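Local coordinates for protein starch synthase I (Hordeum vulgare, PDB 4HLN) that belongs to the plant starch synthases, glycosyltransferases with two Rossmann-like alpha/beta domains, and has a glycan bound in this model, at residues 349-363 and 381-393. Residues are numbered along the deposited sequence; the frame is centred on the assembly and turned at random.
Sequences KGAVVTADRIVTVSQ and LLSSRKSVLNGIV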
loop_
_atom_site.group_PDB
_atom_site.type_symbol
_atom_site.label_atom_id
_atom_site.label_comp_id
_atom_site.label_asym_id
_atom_site.label_seq_id
_atom_site.Cartn_x
_atom_site.Cartn_y
_atom_site.Cartn_z
ATOM N N LYS A 349 -1.949 4.725 -17.264
ATOM C CA LYS A 349 -1.144 5.688 -17.988
ATOM C C LYS A 349 -1.884 7.028 -18.132
ATOM O O LYS A 349 -1.307 8.091 -17.926
ATOM C CB LYS A 349 -0.776 5.126 -19.360
ATOM C CG LYS A 349 0.126 6.019 -20.195
ATOM C CD LYS A 349 -0.666 6.921 -21.135
ATOM C CE LYS A 349 0.255 7.711 -22.081
ATOM N NZ LYS A 349 -0.496 8.524 -23.094
ATOM N N GLY A 350 -3.160 6.952 -18.499
ATOM C CA GLY A 350 -4.014 8.116 -18.655
ATOM C C GLY A 350 -4.082 8.978 -17.410
ATOM O O GLY A 350 -4.034 10.209 -17.488
ATOM N N ALA A 351 -4.182 8.325 -16.257
ATOM C CA ALA A 351 -4.169 9.022 -14.979
ATOM C C ALA A 351 -2.795 9.590 -14.661
ATOM O O ALA A 351 -2.692 10.678 -14.119
ATOM C CB ALA A 351 -4.599 8.093 -13.866
ATOM N N VAL A 352 -1.738 8.850 -14.977
ATOM C CA VAL A 352 -0.393 9.309 -14.655
ATOM C C VAL A 352 -0.152 10.604 -15.394
ATOM O O VAL A 352 0.505 11.532 -14.906
ATOM C CB VAL A 352 0.664 8.284 -15.076
ATOM C CG1 VAL A 352 1.980 8.974 -15.332
ATOM C CG2 VAL A 352 0.812 7.213 -14.017
ATOM N N VAL A 353 -0.731 10.666 -16.580
ATOM C CA VAL A 353 -0.577 11.818 -17.428
ATOM C C VAL A 353 -1.400 13.031 -16.964
ATOM O O VAL A 353 -0.980 14.148 -17.183
ATOM C CB VAL A 353 -0.879 11.435 -18.886
ATOM C CG1 VAL A 353 -1.507 12.586 -19.643
ATOM C CG2 VAL A 353 0.391 10.953 -19.557
ATOM N N THR A 354 -2.533 12.813 -16.297
ATOM C CA THR A 354 -3.472 13.900 -15.972
ATOM C C THR A 354 -3.702 14.194 -14.484
ATOM O O THR A 354 -4.283 15.214 -14.137
ATOM C CB THR A 354 -4.858 13.626 -16.576
ATOM O OG1 THR A 354 -5.329 12.341 -16.128
ATOM C CG2 THR A 354 -4.785 13.649 -18.086
ATOM N N ALA A 355 -3.282 13.300 -13.604
ATOM C CA ALA A 355 -3.517 13.500 -12.179
ATOM C C ALA A 355 -2.703 14.683 -11.723
ATOM O O ALA A 355 -1.795 15.113 -12.418
ATOM C CB ALA A 355 -3.118 12.266 -11.392
ATOM N N ASP A 356 -3.006 15.200 -10.541
ATOM C CA ASP A 356 -2.271 16.355 -10.041
ATOM C C ASP A 356 -1.088 15.952 -9.172
ATOM O O ASP A 356 0.020 16.443 -9.369
ATOM C CB ASP A 356 -3.223 17.322 -9.340
ATOM C CG ASP A 356 -4.291 17.851 -10.289
ATOM O OD1 ASP A 356 -3.930 18.241 -11.424
ATOM O OD2 ASP A 356 -5.487 17.839 -9.926
ATOM N N ARG A 357 -1.327 15.047 -8.231
ATOM C CA ARG A 357 -0.257 14.423 -7.469
ATOM C C ARG A 357 -0.313 12.907 -7.678
ATOM O O ARG A 357 -1.335 12.380 -8.096
ATOM C CB ARG A 357 -0.399 14.731 -5.973
ATOM C CG ARG A 357 -0.463 16.199 -5.590
ATOM C CD ARG A 357 0.829 16.917 -5.812
ATOM N NE ARG A 357 1.957 16.280 -5.145
ATOM C CZ ARG A 357 3.136 16.870 -4.967
ATOM N NH1 ARG A 357 3.319 18.124 -5.391
ATOM N NH2 ARG A 357 4.124 16.212 -4.357
ATOM N N ILE A 358 0.780 12.210 -7.375
ATOM C CA ILE A 358 0.822 10.759 -7.501
ATOM C C ILE A 358 1.481 10.101 -6.306
ATOM O O ILE A 358 2.627 10.403 -5.971
ATOM C CB ILE A 358 1.607 10.320 -8.744
ATOM C CG1 ILE A 358 0.955 10.888 -10.001
ATOM C CG2 ILE A 358 1.711 8.777 -8.801
ATOM C CD1 ILE A 358 1.701 10.638 -11.240
ATOM N N VAL A 359 0.754 9.193 -5.672
ATOM C CA VAL A 359 1.289 8.403 -4.577
ATOM C C VAL A 359 1.470 6.971 -5.062
ATOM O O VAL A 359 0.519 6.314 -5.481
ATOM C CB VAL A 359 0.339 8.424 -3.369
ATOM C CG1 VAL A 359 0.834 7.487 -2.285
ATOM C CG2 VAL A 359 0.195 9.850 -2.838
ATOM N N THR A 360 2.694 6.475 -5.006
ATOM C CA THR A 360 2.982 5.232 -5.699
ATOM C C THR A 360 3.840 4.267 -4.898
ATOM O O THR A 360 4.771 4.673 -4.212
ATOM C CB THR A 360 3.653 5.525 -7.046
ATOM O OG1 THR A 360 4.287 4.341 -7.535
ATOM C CG2 THR A 360 4.689 6.620 -6.882
ATOM N N VAL A 361 3.508 2.985 -4.992
ATOM C CA VAL A 361 4.307 1.930 -4.373
ATOM C C VAL A 361 5.784 1.975 -4.801
ATOM O O VAL A 361 6.682 1.631 -4.031
ATOM C CB VAL A 361 3.747 0.556 -4.757
ATOM C CG1 VAL A 361 3.624 0.464 -6.274
ATOM C CG2 VAL A 361 4.620 -0.561 -4.192
ATOM N N SER A 362 6.020 2.424 -6.028
ATOM C CA SER A 362 7.327 2.345 -6.650
ATOM C C SER A 362 8.304 3.361 -6.074
ATOM O O SER A 362 9.506 3.298 -6.354
ATOM C CB SER A 362 7.192 2.541 -8.165
ATOM O OG SER A 362 6.847 3.881 -8.481
ATOM N N GLN A 363 7.790 4.293 -5.274
ATOM C CA GLN A 363 8.625 5.318 -4.659
ATOM C C GLN A 363 9.802 4.811 -3.816
ATOM O O GLN A 363 10.923 5.310 -3.946
ATOM C CB GLN A 363 7.782 6.273 -3.841
ATOM C CG GLN A 363 7.650 7.617 -4.510
ATOM C CD GLN A 363 8.996 8.242 -4.794
ATOM O OE1 GLN A 363 9.763 8.523 -3.878
ATOM N NE2 GLN A 363 9.297 8.448 -6.067
ATOM N N LEU A 381 7.656 7.457 -17.836
ATOM C CA LEU A 381 6.501 8.322 -17.678
ATOM C C LEU A 381 6.411 8.834 -16.244
ATOM O O LEU A 381 6.327 10.030 -16.010
ATOM C CB LEU A 381 5.243 7.548 -18.026
ATOM C CG LEU A 381 4.076 8.423 -18.441
ATOM C CD1 LEU A 381 4.525 9.350 -19.549
ATOM C CD2 LEU A 381 2.939 7.546 -18.899
ATOM N N LEU A 382 6.427 7.910 -15.290
ATOM C CA LEU A 382 6.462 8.256 -13.884
ATOM C C LEU A 382 7.564 9.242 -13.557
ATOM O O LEU A 382 7.311 10.269 -12.926
ATOM C CB LEU A 382 6.656 7.017 -13.021
ATOM C CG LEU A 382 5.473 6.061 -12.918
ATOM C CD1 LEU A 382 5.831 4.897 -12.020
ATOM C CD2 LEU A 382 4.235 6.756 -12.406
ATOM N N SER A 383 8.790 8.923 -13.959
ATOM C CA SER A 383 9.921 9.755 -13.571
ATOM C C SER A 383 9.873 11.098 -14.290
ATOM O O SER A 383 10.475 12.079 -13.836
ATOM C CB SER A 383 11.251 9.042 -13.795
ATOM O OG SER A 383 11.331 8.535 -15.105
ATOM N N SER A 384 9.125 11.155 -15.389
ATOM C CA SER A 384 8.881 12.440 -16.038
ATOM C C SER A 384 7.996 13.342 -15.154
ATOM O O SER A 384 7.946 14.550 -15.345
ATOM C CB SER A 384 8.261 12.244 -17.431
ATOM O OG SER A 384 6.843 12.395 -17.408
ATOM N N ARG A 385 7.306 12.748 -14.183
ATOM C CA ARG A 385 6.491 13.505 -13.239
ATOM C C ARG A 385 7.069 13.406 -11.832
ATOM O O ARG A 385 6.346 13.459 -10.836
ATOM C CB ARG A 385 5.042 13.016 -13.272
ATOM C CG ARG A 385 4.423 13.119 -14.646
ATOM C CD ARG A 385 2.945 13.437 -14.591
ATOM N NE ARG A 385 2.668 14.684 -13.881
ATOM C CZ ARG A 385 1.522 14.930 -13.254
ATOM N NH1 ARG A 385 0.552 14.022 -13.268
ATOM N NH2 ARG A 385 1.344 16.072 -12.603
ATOM N N LYS A 386 8.386 13.264 -11.773
ATOM C CA LYS A 386 9.151 13.163 -10.534
ATOM C C LYS A 386 8.698 14.139 -9.436
ATOM O O LYS A 386 8.593 13.770 -8.269
ATOM C CB LYS A 386 10.626 13.418 -10.859
ATOM C CG LYS A 386 11.594 12.422 -10.287
ATOM C CD LYS A 386 12.996 12.675 -10.834
ATOM C CE LYS A 386 13.452 14.108 -10.548
ATOM N NZ LYS A 386 14.913 14.309 -10.790
ATOM N N SER A 387 8.435 15.383 -9.817
ATOM C CA SER A 387 8.175 16.443 -8.845
ATOM C C SER A 387 6.852 16.297 -8.088
ATOM O O SER A 387 6.618 17.001 -7.099
ATOM C CB SER A 387 8.219 17.806 -9.532
ATOM O OG SER A 387 7.205 17.900 -10.519
ATOM N N VAL A 388 5.987 15.399 -8.550
ATOM C CA VAL A 388 4.710 15.191 -7.876
ATOM C C VAL A 388 4.546 13.797 -7.302
ATOM O O VAL A 388 3.432 13.394 -6.969
ATOM C CB VAL A 388 3.500 15.519 -8.789
ATOM C CG1 VAL A 388 3.432 17.013 -9.030
ATOM C CG2 VAL A 388 3.581 14.753 -10.117
ATOM N N LEU A 389 5.656 13.069 -7.174
ATOM C CA LEU A 389 5.622 11.705 -6.641
ATOM C C LEU A 389 5.848 11.630 -5.138
ATOM O O LEU A 389 6.617 12.415 -4.576
ATOM C CB LEU A 389 6.655 10.821 -7.339
ATOM C CG LEU A 389 6.443 10.538 -8.822
ATOM C CD1 LEU A 389 7.428 9.486 -9.309
ATOM C CD2 LEU A 389 5.013 10.097 -9.087
ATOM N N ASN A 390 5.173 10.672 -4.503
ATOM C CA ASN A 390 5.332 10.379 -3.078
ATOM C C ASN A 390 5.039 8.916 -2.858
ATOM O O ASN A 390 4.258 8.313 -3.600
ATOM C CB ASN A 390 4.362 11.200 -2.229
ATOM C CG ASN A 390 4.436 12.695 -2.516
ATOM O OD1 ASN A 390 3.700 13.237 -3.366
ATOM N ND2 ASN A 390 5.324 13.372 -1.803
ATOM N N GLY A 391 5.657 8.336 -1.836
ATOM C CA GLY A 391 5.416 6.941 -1.523
ATOM C C GLY A 391 4.105 6.741 -0.788
ATOM O O GLY A 391 3.543 7.685 -0.228
ATOM N N ILE A 392 3.609 5.508 -0.798
ATOM C CA ILE A 392 2.434 5.164 -0.012
ATOM C C ILE A 392 2.815 5.261 1.458
ATOM O O ILE A 392 3.889 4.837 1.841
ATOM C CB ILE A 392 1.973 3.721 -0.272
ATOM C CG1 ILE A 392 2.002 3.386 -1.770
ATOM C CG2 ILE A 392 0.599 3.506 0.314
ATOM C CD1 ILE A 392 0.652 3.362 -2.428
ATOM N N VAL A 393 1.951 5.832 2.285
ATOM C CA VAL A 393 2.216 5.866 3.719
ATOM C C VAL A 393 1.069 5.199 4.449
ATOM O O VAL A 393 -0.099 5.514 4.198
ATOM C CB VAL A 393 2.409 7.304 4.258
ATOM C CG1 VAL A 393 2.611 7.291 5.789
ATOM C CG2 VAL A 393 3.587 7.980 3.563
#
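Leu381, with CG anti to its backbone N (chi1 -157°), reaches the helix ending at Thr354, its CD2 lying 3.5 Å from CG of Lys349 and its CG against CG1 of Val352. Leu382 spreads its two methyls: CD2 meets CG2 of Val352 and CD1 touches OG of Ser362. Arg385 grips the C-terminal end of the helix and the residue after it: NH1 gives one hydrogen bond to Val352 O (3.0 Å, 166° at the hydrogen) and another to Ala355 O (2.7 Å). Both acceptors lie near the guanidinium plane, which fixes its rotation, while CG2 of Val388 lies over one face, near its rim, and Tyr631 adds a cation-pi contact. The CA of Val388 sits over the guanidinium of Arg357, and Val388 O accepts a hydrogen bond from Ile358 N (2.9 Å), starting the parallel pairing. Leu389 lies beside Ile358, CD2 3.4 Å from its CB. Asn390 N donates to Ile358 O and its O accepts from Thr360 N (2.8 Å); its OD1 accepts a hydrogen bond from NH2 of Arg357 on an in-plane lone pair (3.2 Å, 179°). Ile392 packs on Val359 and Val361. Strand 389-391 thus edges the Rossmann-like sheet beside 357-360, whose other neighbour is strand 294-299; helix 611-627 packs on Arg357, Asn390 and Ile392.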